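Local coordinates for protein short-chain dehydrogenase/reductase SDR (Vibrio parahaemolyticus, PDB 3GUY) that probably catalyses NAD(P)(H)-dependent oxidation or reduction of a small-molecule substrate, as a Rossmann-fold member of the short-chain dehydrogenase/reductase family, at residues N124-M129 and I169-G174; P165-A170 and N212-D217. The protein carries 2 engineered substitutions. All blocks are in the same frame, centred on the assembly; numbering follows the deposited sequence.

Contact 1 of 2, residues N124-M129 and I169-G174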
ATOM      1  N   ASN D 124     -25.064   6.611   1.936  1.00 31.87           N
ATOM      2  CA  ASN D 124     -23.762   6.636   1.263  1.00 31.04           C
ATOM      3  C   ASN D 124     -22.943   7.636   2.031  1.00 29.23           C
ATOM      4  O   ASN D 124     -23.295   8.817   2.091  1.00 29.39           O
ATOM      5  CB  ASN D 124     -23.874   7.081  -0.217  1.00 31.46           C
ATOM      6  CG  ASN D 124     -24.347   5.954  -1.147  1.00 34.58           C
ATOM      7  OD1 ASN D 124     -24.246   4.751  -0.816  1.00 35.24           O
ATOM      8  ND2 ASN D 124     -24.884   6.345  -2.328  1.00 36.21           N
ATOM      9  N   VAL D 125     -21.890   7.154   2.691  1.00 27.77           N
ATOM     10  CA  VAL D 125     -21.031   8.024   3.443  1.00 27.07           C
ATOM     11  C   VAL D 125     -19.816   8.320   2.583  1.00 25.87           C
ATOM     12  O   VAL D 125     -19.060   7.426   2.257  1.00 26.37           O
ATOM     13  CB  VAL D 125     -20.661   7.368   4.769  1.00 26.90           C
ATOM     14  CG1 VAL D 125     -19.719   8.235   5.514  1.00 25.26           C
ATOM     15  CG2 VAL D 125     -21.969   7.141   5.582  1.00 26.21           C
ATOM     16  N   VAL D 126     -19.675   9.560   2.179  1.00 25.14           N
ATOM     17  CA  VAL D 126     -18.592   9.963   1.327  1.00 25.06           C
ATOM     18  C   VAL D 126     -17.511  10.575   2.206  1.00 24.58           C
ATOM     19  O   VAL D 126     -17.619  11.718   2.669  1.00 23.03           O
ATOM     20  CB  VAL D 126     -19.027  10.961   0.257  1.00 24.01           C
ATOM     21  CG1 VAL D 126     -17.802  11.386  -0.596  1.00 22.61           C
ATOM     22  CG2 VAL D 126     -20.181  10.376  -0.612  1.00 23.89           C
ATOM     23  N   MET D 127     -16.428   9.829   2.383  1.00 25.69           N
ATOM     24  CA  MET D 127     -15.303  10.335   3.189  1.00 24.64           C
ATOM     25  C   MET D 127     -14.214  10.994   2.330  1.00 24.89           C
ATOM     26  O   MET D 127     -13.485  10.335   1.602  1.00 23.56           O
ATOM     27  CB  MET D 127     -14.760   9.192   4.026  1.00 26.00           C
ATOM     28  CG  MET D 127     -15.796   8.584   5.027  1.00 28.73           C
ATOM     29  SD  MET D 127     -16.284   9.658   6.451  1.00 22.73           S
ATOM     30  CE  MET D 127     -14.536   9.949   6.981  1.00 27.57           C
ATOM     31  N   ILE D 128     -14.069  12.310   2.430  1.00 24.93           N
ATOM     32  CA  ILE D 128     -13.072  12.995   1.625  1.00 25.43           C
ATOM     33  C   ILE D 128     -11.757  13.086   2.387  1.00 24.35           C
ATOM     34  O   ILE D 128     -11.700  13.615   3.513  1.00 23.75           O
ATOM     35  CB  ILE D 128     -13.533  14.362   1.157  1.00 27.00           C
ATOM     36  CG1 ILE D 128     -14.850  14.205   0.342  1.00 28.24           C
ATOM     37  CG2 ILE D 128     -12.444  15.037   0.341  1.00 26.75           C
ATOM     38  CD1 ILE D 128     -15.421  15.488  -0.060  1.00 29.22           C
ATOM     39  N   MET D 129     -10.703  12.545   1.774  1.00 22.83           N
ATOM     40  CA  MET D 129      -9.407  12.483   2.432  1.00 22.77           C
ATOM     41  C   MET D 129      -8.465  13.369   1.619  1.00 22.39           C
ATOM     42  O   MET D 129      -8.710  14.553   1.448  1.00 22.58           O
ATOM     43  CB  MET D 129      -8.926  10.997   2.592  1.00 21.98           C
ATOM     44  CG  MET D 129      -9.637  10.260   3.717  1.00 21.21           C
ATOM     45  SD  MET D 129      -9.520   8.490   3.750  1.00 15.79           S
ATOM     46  CE  MET D 129     -10.670   8.223   2.352  1.00 21.92           C
ATOM     47  N   ILE D 169     -17.715   5.610   0.615  1.00 22.01           N
ATOM     48  CA  ILE D 169     -17.083   6.035  -0.662  1.00 22.04           C
ATOM     49  C   ILE D 169     -15.855   6.857  -0.282  1.00 21.07           C
ATOM     50  O   ILE D 169     -15.931   7.750   0.566  1.00 20.39           O
ATOM     51  CB  ILE D 169     -18.012   6.910  -1.543  1.00 21.48           C
ATOM     52  CG1 ILE D 169     -19.406   6.262  -1.709  1.00 24.62           C
ATOM     53  CG2 ILE D 169     -17.357   7.287  -2.936  1.00 20.34           C
ATOM     54  CD1 ILE D 169     -19.368   4.909  -2.131  1.00 26.56           C
ATOM     55  N   ALA D 170     -14.708   6.463  -0.825  1.00 20.85           N
ATOM     56  CA  ALA D 170     -13.433   7.113  -0.462  1.00 19.66           C
ATOM     57  C   ALA D 170     -13.035   8.040  -1.582  1.00 19.01           C
ATOM     58  O   ALA D 170     -13.008   7.659  -2.729  1.00 20.16           O
ATOM     59  CB  ALA D 170     -12.330   6.068  -0.198  1.00 19.51           C
ATOM     60  N   VAL D 171     -12.745   9.277  -1.251  1.00 18.77           N
ATOM     61  CA  VAL D 171     -12.368  10.265  -2.236  1.00 19.49           C
ATOM     62  C   VAL D 171     -11.037  10.860  -1.805  1.00 20.52           C
ATOM     63  O   VAL D 171     -10.884  11.218  -0.626  1.00 18.91           O
ATOM     64  CB  VAL D 171     -13.410  11.411  -2.299  1.00 19.13           C
ATOM     65  CG1 VAL D 171     -13.033  12.375  -3.388  1.00 20.24           C
ATOM     66  CG2 VAL D 171     -14.875  10.832  -2.438  1.00 18.78           C
ATOM     67  N   TYR D 172     -10.096  10.955  -2.759  1.00 20.96           N
ATOM     68  CA  TYR D 172      -8.728  11.415  -2.512  1.00 20.53           C
ATOM     69  C   TYR D 172      -8.359  12.527  -3.468  1.00 22.00           C
ATOM     70  O   TYR D 172      -7.897  12.261  -4.583  1.00 23.40           O
ATOM     71  CB  TYR D 172      -7.703  10.281  -2.665  1.00 21.81           C
ATOM     72  CG  TYR D 172      -7.990   9.047  -1.836  1.00 19.87           C
ATOM     73  CD1 TYR D 172      -7.530   8.930  -0.527  1.00 18.70           C
ATOM     74  CD2 TYR D 172      -8.762   8.022  -2.341  1.00 21.95           C
ATOM     75  CE1 TYR D 172      -7.790   7.800   0.237  1.00 21.03           C
ATOM     76  CE2 TYR D 172      -9.048   6.860  -1.565  1.00 22.96           C
ATOM     77  CZ  TYR D 172      -8.535   6.760  -0.290  1.00 22.59           C
ATOM     78  OH  TYR D 172      -8.851   5.647   0.454  1.00 21.27           O
ATOM     79  N   PRO D 173      -8.612  13.778  -3.072  1.00 22.50           N
ATOM     80  CA  PRO D 173      -8.196  14.877  -3.902  1.00 23.18           C
ATOM     81  C   PRO D 173      -6.740  15.234  -3.701  1.00 24.58           C
ATOM     82  O   PRO D 173      -6.212  15.138  -2.579  1.00 22.25           O
ATOM     83  CB  PRO D 173      -9.066  16.040  -3.446  1.00 23.39           C
ATOM     84  CG  PRO D 173      -9.822  15.579  -2.293  1.00 24.57           C
ATOM     85  CD  PRO D 173      -9.599  14.160  -2.045  1.00 22.06           C
ATOM     86  N   GLY D 174      -6.121  15.723  -4.768  1.00 26.13           N
ATOM     87  CA  GLY D 174      -4.751  16.243  -4.685  1.00 28.49           C
ATOM     88  C   GLY D 174      -4.654  17.485  -5.533  1.00 30.34           C
ATOM     89  O   GLY D 174      -5.305  17.585  -6.565  1.00 30.54           O
TER

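Contact 2 of 2, residues P165-A170 and N212-D217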
ATOM      1  N   PRO D 165     -26.422  -2.118   4.353  1.00 33.92           N
ATOM      2  CA  PRO D 165     -26.751  -1.241   3.258  1.00 32.56           C
ATOM      3  C   PRO D 165     -25.953   0.050   3.245  1.00 31.41           C
ATOM      4  O   PRO D 165     -25.876   0.699   2.205  1.00 30.31           O
ATOM      5  CB  PRO D 165     -28.225  -0.933   3.485  1.00 33.23           C
ATOM      6  CG  PRO D 165     -28.437  -1.115   4.924  1.00 34.23           C
ATOM      7  CD  PRO D 165     -27.462  -2.123   5.403  1.00 33.98           C
ATOM      8  N   MET D 166     -25.428   0.458   4.400  1.00 29.23           N
ATOM      9  CA  MET D 166     -24.563   1.635   4.446  1.00 28.05           C
ATOM     10  C   MET D 166     -23.245   1.257   3.717  1.00 26.70           C
ATOM     11  O   MET D 166     -22.741   0.179   3.874  1.00 24.77           O
ATOM     12  CB  MET D 166     -24.285   2.065   5.902  1.00 27.80           C
ATOM     13  CG  MET D 166     -23.333   3.282   6.061  1.00 27.91           C
ATOM     14  SD  MET D 166     -23.003   3.779   7.810  1.00 20.73           S
ATOM     15  CE  MET D 166     -24.001   5.162   7.907  1.00 24.51           C
ATOM     16  N   LYS D 167     -22.740   2.205   2.952  1.00 27.55           N
ATOM     17  CA  LYS D 167     -21.514   2.053   2.181  1.00 27.12           C
ATOM     18  C   LYS D 167     -20.615   3.245   2.429  1.00 24.56           C
ATOM     19  O   LYS D 167     -21.093   4.335   2.626  1.00 24.24           O
ATOM     20  CB  LYS D 167     -21.876   2.067   0.692  1.00 28.07           C
ATOM     21  CG  LYS D 167     -22.055   0.702   0.120  1.00 32.75           C
ATOM     22  CD  LYS D 167     -22.811   0.712  -1.205  1.00 36.40           C
ATOM     23  CE  LYS D 167     -22.679   1.989  -2.035  1.00 37.57           C
ATOM     24  NZ  LYS D 167     -24.053   2.511  -2.314  1.00 38.21           N
ATOM     25  N   ILE D 168     -19.307   3.038   2.374  1.00 22.16           N
ATOM     26  CA  ILE D 168     -18.397   4.173   2.453  1.00 22.18           C
ATOM     27  C   ILE D 168     -17.681   4.382   1.095  1.00 20.73           C
ATOM     28  O   ILE D 168     -17.130   3.458   0.527  1.00 21.88           O
ATOM     29  CB  ILE D 168     -17.350   3.981   3.582  1.00 22.03           C
ATOM     30  CG1 ILE D 168     -18.015   3.944   4.958  1.00 21.81           C
ATOM     31  CG2 ILE D 168     -16.355   5.130   3.585  1.00 22.26           C
ATOM     32  CD1 ILE D 168     -17.057   3.489   6.083  1.00 22.27           C
ATOM     33  N   ILE D 169     -17.715   5.610   0.615  1.00 22.01           N
ATOM     34  CA  ILE D 169     -17.083   6.035  -0.662  1.00 22.04           C
ATOM     35  C   ILE D 169     -15.855   6.857  -0.282  1.00 21.07           C
ATOM     36  O   ILE D 169     -15.931   7.750   0.566  1.00 20.39           O
ATOM     37  CB  ILE D 169     -18.012   6.910  -1.543  1.00 21.48           C
ATOM     38  CG1 ILE D 169     -19.406   6.262  -1.709  1.00 24.62           C
ATOM     39  CG2 ILE D 169     -17.357   7.287  -2.936  1.00 20.34           C
ATOM     40  CD1 ILE D 169     -19.368   4.909  -2.131  1.00 26.56           C
ATOM     41  N   ALA D 170     -14.708   6.463  -0.825  1.00 20.85           N
ATOM     42  CA  ALA D 170     -13.433   7.113  -0.462  1.00 19.66           C
ATOM     43  C   ALA D 170     -13.035   8.040  -1.582  1.00 19.01           C
ATOM     44  O   ALA D 170     -13.008   7.659  -2.729  1.00 20.16           O
ATOM     45  CB  ALA D 170     -12.330   6.068  -0.198  1.00 19.51           C
ATOM     46  N   ASN D 212     -26.156  -0.487 -11.599  1.00 40.01           N
ATOM     47  CA  ASN D 212     -25.871  -1.453 -10.553  1.00 39.12           C
ATOM     48  C   ASN D 212     -24.358  -1.513 -10.161  1.00 38.76           C
ATOM     49  O   ASN D 212     -23.964  -2.284  -9.289  1.00 39.23           O
ATOM     50  CB  ASN D 212     -26.371  -2.847 -10.979  1.00 38.94           C
ATOM     51  N   GLY D 213     -23.522  -0.728 -10.830  1.00 37.67           N
ATOM     52  CA  GLY D 213     -22.138  -0.490 -10.377  1.00 36.55           C
ATOM     53  C   GLY D 213     -22.101   0.847  -9.647  1.00 34.83           C
ATOM     54  O   GLY D 213     -22.918   1.737  -9.957  1.00 36.68           O
ATOM     55  N   TYR D 214     -21.195   1.007  -8.678  1.00 30.28           N
ATOM     56  CA  TYR D 214     -20.951   2.336  -8.089  1.00 27.33           C
ATOM     57  C   TYR D 214     -19.436   2.602  -7.936  1.00 24.89           C
ATOM     58  O   TYR D 214     -18.636   1.668  -7.981  1.00 23.62           O
ATOM     59  CB  TYR D 214     -21.678   2.517  -6.745  1.00 26.94           C
ATOM     60  CG  TYR D 214     -21.010   1.783  -5.627  1.00 25.54           C
ATOM     61  CD1 TYR D 214     -20.305   2.462  -4.630  1.00 25.94           C
ATOM     62  CD2 TYR D 214     -21.055   0.411  -5.569  1.00 24.56           C
ATOM     63  CE1 TYR D 214     -19.658   1.795  -3.630  1.00 24.76           C
ATOM     64  CE2 TYR D 214     -20.435  -0.258  -4.547  1.00 27.46           C
ATOM     65  CZ  TYR D 214     -19.743   0.431  -3.584  1.00 25.97           C
ATOM     66  OH  TYR D 214     -19.121  -0.250  -2.586  1.00 23.87           O
ATOM     67  N   VAL D 215     -19.066   3.879  -7.826  1.00 22.24           N
ATOM     68  CA  VAL D 215     -17.658   4.263  -7.663  1.00 22.24           C
ATOM     69  C   VAL D 215     -17.418   4.229  -6.152  1.00 21.77           C
ATOM     70  O   VAL D 215     -17.948   5.085  -5.421  1.00 20.34           O
ATOM     71  CB  VAL D 215     -17.382   5.652  -8.177  1.00 22.72           C
ATOM     72  CG1 VAL D 215     -15.985   6.151  -7.673  1.00 22.62           C
ATOM     73  CG2 VAL D 215     -17.549   5.677  -9.742  1.00 24.88           C
ATOM     74  N   SER D 216     -16.617   3.262  -5.718  1.00 23.34           N
ATOM     75  CA  SER D 216     -16.267   3.093  -4.284  1.00 22.41           C
ATOM     76  C   SER D 216     -15.061   3.924  -3.850  1.00 22.23           C
ATOM     77  O   SER D 216     -14.902   4.246  -2.691  1.00 21.33           O
ATOM     78  CB  SER D 216     -16.059   1.613  -3.962  1.00 22.82           C
ATOM     79  OG  SER D 216     -15.088   0.976  -4.774  1.00 23.33           O
ATOM     80  N   ASP D 217     -14.204   4.281  -4.791  1.00 21.29           N
ATOM     81  CA  ASP D 217     -12.961   4.986  -4.491  1.00 20.55           C
ATOM     82  C   ASP D 217     -12.610   5.825  -5.699  1.00 19.84           C
ATOM     83  O   ASP D 217     -12.593   5.321  -6.812  1.00 19.58           O
ATOM     84  CB  ASP D 217     -11.797   3.985  -4.186  1.00 20.50           C
ATOM     85  CG  ASP D 217     -12.137   2.932  -3.088  1.00 25.01           C
ATOM     86  OD1 ASP D 217     -11.825   3.230  -1.892  1.00 27.06           O
ATOM     87  OD2 ASP D 217     -12.705   1.811  -3.371  1.00 24.79           O
TER
HETATM   88  O   HOH W   1     -17.678   0.926  -0.556  1.00 32.97           O

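Contact 1 of 2, residues N124-M129 and I169-G174
The ring of Y172 meets M129 obliquely. The methyl CE of M129 lies 3.6 Å from CE1 of Y172, and SD sits 5.0 Å from the ring centroid, 54° off the normal, a Met-aromatic contact. The two side chains run alongside each other in the same direction. M129 is extended at chi2 (164°) and then bends at chi3, which swings CE back to the ring and also to within 3.7 Å of CB of A170. At its far end the tyrosine OH makes a weak hydrogen bond with K151 NZ. The other flat group, the P173 ring, sits on the opposite side of the strand pair and is crossed at about a right angle by I128, whose CG2 is 3.8 Å from P173 CG.

Strand 124-128 and residues 169-174 of strand 167-174 run parallel, with V126 beside I169, M127 beside A170 and I128 beside V171. Four backbone bonds join them, alternating in direction: I169 N to V125 O, M127 N to I169 O, V171 N to M127 O, and M129 N to V171 O. The last is short, 2.7 Å, and points nearly along the V171 C=O axis. On the sheet face bearing V126, I128, I169 and V171, branched methyls mesh; CG1 of V126, anti to its backbone N, reaches CG2 of V171 at 3.5 Å. M127 and A170 point to the opposite face, under helix 141-160, where M127 packs on V150 and I154.

This is the strand pair of a right-handed beta-alpha-beta crossover through helix 141-160 in the Rossmann fold. The four bonds satisfy buried backbone amides and carbonyls, and apolar side chains pack on both sides, which together should fix the register and spacing of the strands.

Contact 2 of 2, residues P165-A170 and N212-D217
K167 and Y214 reach toward each other tip to tip, the lysine chain arriving over one face of the tyrosine ring. CE of K167 rides 3.4 Å above the ring plane, displaced toward the rim, and forms a CH-pi contact. NZ stands 4.6 Å from the ring centroid and only 15° off the normal, so the ammonium also makes a cation-pi interaction. Bends at chi3 and chi4 turn the end of the lysine into this position, and the strongest polar partner of NZ is N124 OD1, on the neighbouring strand. I169 comes from another side: its CD1 lies at the ring edge, near the plane, 3.5 Å from CE1 of Y214. The ring reaches this place with CG in the crowded position between backbone N and carbonyl carbon (chi1 75°).

Near the plane of the ring, a water at its edge links Y214 OH to the carbonyl O of I168, 2.8 Å from that oxygen. The short strand segments splay by 68°; K167, Y214 and the water bridge them at the start, and the backbones meet at A170 and D217, a parallel bridge, where A170 N donates to S216 O at 2.9 Å in a nearly straight bond, from above the carbonyl plane. CB of A170 abuts OD1 of D217, which is salt-bridged to R158 NH2 of helix 141-160. R158 NH1 also donates to I168 O, so one arginine serves both strands.

Strand 214-222 is the last in this chain's sheet, but Y214, V215 and D217 pair antiparallel with a strand of a second subunit, so the sheet continues across the interface. The hydrogen bond to N124 and the ring face would both favour the charged form of K167, while R158 would help hold D217 ionised.

How the contacts relate
Contacts 1 and 2 are successive strand pairings of one parallel sheet, their centres about 10 Å apart, and both use strand 167-174. I169 and A170 belong to both: each sends backbone bonds or packing to 124-129 on one flank and to 212-217 on the other. K167 adds two ties, its NZ 2.7 Å from N124 OD1 and its O 2.9 Å from V125 N. M127 CG also packs on I168 CG2 at 3.8 Å. Contact 1 runs toward the C-terminal strand ends, where Rossmann-fold SDR enzymes bind the dinucleotide; P173-G174 there probably matches the family's Pro-Gly motif. Contact 2 lies at the other end of strand 167-174 and leads outward to the subunit interface.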